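Local coordinates for protein copper induced nitroreductase D (Lactococcus lactis, PDB 2WQF) that binds flavin mononucleotide and probably acts as an FMN-dependent nitroreductase, induced by copper and involved in defence against oxidative stress, at residues A33-P38 against I132-V137. Numbering follows the deposited sequence.
With FMN (flavin mononucleotide), chain B.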
loop_
_atom_site.group_PDB
_atom_site.type_symbol
_atom_site.label_atom_id
_atom_site.label_comp_id
_atom_site.label_asym_id
_atom_site.label_seq_id
_atom_site.Cartn_x
_atom_site.Cartn_y
_atom_site.Cartn_z
ATOM N N ALA A 33 -4.246 -6.321 11.204
ATOM C CA ALA A 33 -3.984 -5.984 9.811
ATOM C C ALA A 33 -2.801 -5.020 9.705
ATOM O O ALA A 33 -1.961 -5.160 8.821
ATOM C CB ALA A 33 -5.226 -5.402 9.155
ATOM N N VAL A 34 -2.714 -4.059 10.613
ATOM C CA VAL A 34 -1.576 -3.140 10.657
ATOM C C VAL A 34 -0.297 -3.867 11.121
ATOM O O VAL A 34 0.779 -3.731 10.520
ATOM C CB VAL A 34 -1.869 -1.961 11.590
ATOM C CG1 VAL A 34 -0.633 -1.094 11.735
ATOM C CG2 VAL A 34 -3.051 -1.175 11.049
ATOM N N ARG A 35 -0.436 -4.687 12.155
ATOM C CA ARG A 35 0.710 -5.402 12.748
ATOM C C ARG A 35 1.456 -6.230 11.706
ATOM O O ARG A 35 2.698 -6.244 11.653
ATOM C CB ARG A 35 0.195 -6.328 13.860
ATOM C CG ARG A 35 1.258 -7.121 14.569
ATOM C CD ARG A 35 0.657 -8.079 15.574
ATOM N NE ARG A 35 1.665 -8.597 16.503
ATOM C CZ ARG A 35 2.107 -7.944 17.588
ATOM N NH1 ARG A 35 1.603 -6.771 17.926
ATOM N NH2 ARG A 35 3.041 -8.477 18.336
ATOM N N PHE A 36 0.701 -6.928 10.864
ATOM C CA PHE A 36 1.290 -7.834 9.880
ATOM C C PHE A 36 1.551 -7.229 8.522
ATOM O O PHE A 36 1.859 -7.952 7.584
ATOM C CB PHE A 36 0.459 -9.094 9.779
ATOM C CG PHE A 36 0.358 -9.832 11.084
ATOM C CD1 PHE A 36 1.507 -10.195 11.774
ATOM C CD2 PHE A 36 -0.877 -10.141 11.629
ATOM C CE1 PHE A 36 1.429 -10.875 12.968
ATOM C CE2 PHE A 36 -0.967 -10.807 12.821
ATOM C CZ PHE A 36 0.195 -11.169 13.507
ATOM N N SER A 37 1.494 -5.907 8.443
ATOM C CA SER A 37 1.861 -5.179 7.228
ATOM C C SER A 37 3.361 -4.869 7.231
ATOM O O SER A 37 3.917 -4.433 8.249
ATOM C CB SER A 37 1.105 -3.859 7.149
ATOM O OG SER A 37 -0.285 -4.052 6.960
ATOM N N PRO A 38 4.024 -5.064 6.090
ATOM C CA PRO A 38 5.454 -4.722 5.995
ATOM C C PRO A 38 5.678 -3.211 5.838
ATOM O O PRO A 38 4.855 -2.493 5.251
ATOM C CB PRO A 38 5.883 -5.442 4.737
ATOM C CG PRO A 38 4.663 -5.414 3.864
ATOM C CD PRO A 38 3.482 -5.556 4.811
ATOM N N ILE A 132 -0.311 0.783 2.210
ATOM C CA ILE A 132 -0.275 -0.627 2.578
ATOM C C ILE A 132 -1.182 -0.903 3.782
ATOM O O ILE A 132 -2.055 -1.780 3.730
ATOM C CB ILE A 132 1.175 -1.045 2.876
ATOM C CG1 ILE A 132 1.982 -1.120 1.564
ATOM C CG2 ILE A 132 1.256 -2.372 3.616
ATOM C CD1 ILE A 132 3.492 -1.165 1.790
ATOM N N ILE A 133 -1.012 -0.163 4.870
ATOM C CA ILE A 133 -1.797 -0.482 6.071
ATOM C C ILE A 133 -3.270 -0.097 5.881
ATOM O O ILE A 133 -4.157 -0.784 6.390
ATOM C CB ILE A 133 -1.217 0.119 7.375
ATOM C CG1 ILE A 133 -1.193 1.637 7.377
ATOM C CG2 ILE A 133 0.190 -0.488 7.632
ATOM C CD1 ILE A 133 -0.829 2.214 8.752
ATOM N N SER A 134 -3.528 0.945 5.090
ATOM C CA SER A 134 -4.903 1.370 4.839
ATOM C C SER A 134 -5.693 0.265 4.122
ATOM O O SER A 134 -6.829 -0.051 4.519
ATOM C CB SER A 134 -4.955 2.673 4.023
ATOM O OG SER A 134 -4.367 3.729 4.737
ATOM N N VAL A 135 -5.115 -0.326 3.065
ATOM C CA VAL A 135 -5.846 -1.340 2.292
ATOM C C VAL A 135 -5.896 -2.664 3.030
ATOM O O VAL A 135 -6.865 -3.399 2.900
ATOM C CB VAL A 135 -5.337 -1.539 0.822
ATOM C CG1 VAL A 135 -5.409 -0.237 0.077
ATOM C CG2 VAL A 135 -3.909 -2.119 0.786
ATOM N N ASN A 136 -4.862 -2.968 3.828
ATOM C CA ASN A 136 -4.909 -4.200 4.585
ATOM C C ASN A 136 -6.041 -4.142 5.628
ATOM O O ASN A 136 -6.745 -5.129 5.841
ATOM C CB ASN A 136 -3.539 -4.573 5.219
ATOM C CG ASN A 136 -2.618 -5.261 4.236
ATOM O OD1 ASN A 136 -3.069 -5.746 3.193
ATOM N ND2 ASN A 136 -1.325 -5.289 4.545
ATOM N N VAL A 137 -6.185 -3.002 6.292
ATOM C CA VAL A 137 -7.266 -2.810 7.244
ATOM C C VAL A 137 -8.625 -2.875 6.534
ATOM O O VAL A 137 -9.549 -3.553 6.966
ATOM C CB VAL A 137 -7.115 -1.486 8.018
ATOM C CG1 VAL A 137 -8.383 -1.153 8.788
ATOM C CG2 VAL A 137 -5.924 -1.562 8.976
HETATM N N1 FMN B . 13.743 -4.979 2.025
HETATM C C2 FMN B . 15.013 -5.044 1.289
HETATM O O2 FMN B . 15.733 -6.009 1.408
HETATM N N3 FMN B . 15.405 -3.912 0.501
HETATM C C4 FMN B . 14.623 -2.779 0.372
HETATM O O4 FMN B . 14.964 -1.909 -0.380
HETATM C C4A FMN B . 13.367 -2.706 1.125
HETATM N N5 FMN B . 12.590 -1.675 1.106
HETATM C C5A FMN B . 11.176 -1.832 1.579
HETATM C C6 FMN B . 10.179 -0.772 1.219
HETATM C C7 FMN B . 8.898 -0.883 1.547
HETATM C C7M FMN B . 7.944 0.235 1.185
HETATM C C8 FMN B . 8.444 -2.127 2.280
HETATM C C8M FMN B . 6.971 -2.309 2.603
HETATM C C9 FMN B . 9.322 -3.071 2.636
HETATM C C9A FMN B . 10.776 -2.935 2.263
HETATM N N10 FMN B . 11.762 -3.903 2.629
HETATM C C10 FMN B . 12.982 -3.894 1.949
HETATM C "C1'" FMN B . 11.416 -5.072 3.426
HETATM C "C2'" FMN B . 11.161 -4.681 4.879
HETATM O "O2'" FMN B . 12.389 -4.412 5.505
HETATM C "C3'" FMN B . 10.397 -5.830 5.541
HETATM O "O3'" FMN B . 9.132 -5.848 4.909
HETATM C "C4'" FMN B . 10.209 -5.570 7.046
HETATM O "O4'" FMN B . 11.458 -5.663 7.717
HETATM C "C5'" FMN B . 9.219 -6.543 7.681
HETATM O "O5'" FMN B . 9.679 -7.870 7.463
HETATM P P FMN B . 8.746 -8.930 6.647
HETATM O O1P FMN B . 7.409 -8.984 7.268
HETATM O O2P FMN B . 8.659 -8.443 5.150
HETATM O O3P FMN B . 9.518 -10.316 6.747
#
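Apolar packing between the C-terminal end of helix 23-35 and the middle of helix 121-143 forms the centre of this contact. Val-34 CG2 lies 3.6 Å from Val-137 CG2, Val-34 CG1 4.2 Å from Ile-133 CG2, and Ala-33 CB 3.8 Å from Val-137 CA, a spacing that its single methyl permits. Val-34 and Ile-133 both also touch Leu-48 of strand 46-52, so this layer sits against the sheet. Just past the end of helix 23-35, Ser-37 continues the packing, its CB 3.5 Å from Ile-133 CG2. Beyond it, Pro-38 CD meets Ile-132 CG2 at 4.1 Å. Both residues reach the FMN, Pro-38 CB 3.3 Å from the ribityl hydroxyl O3' and Ile-132 CD1 3.8 Å from the ring methyl C8M, while the second subunit supplies several hydrogen bonds to this FMN, as expected of a dimeric nitroreductase with cofactors at the interface. At the polar edge, Asn-136 ND2 donates to Ser-37 OG (2.9 Å, 176°), and Ser-37 OG in turn donates to Ala-33 O (2.7 Å). The serine hydroxyl thus acts as acceptor and donor at once: one directional bond joins the FMN-contacting loop to helix 121-143, the other ties Ser-37 back to its own helix, inside a buried, otherwise largely apolar interface.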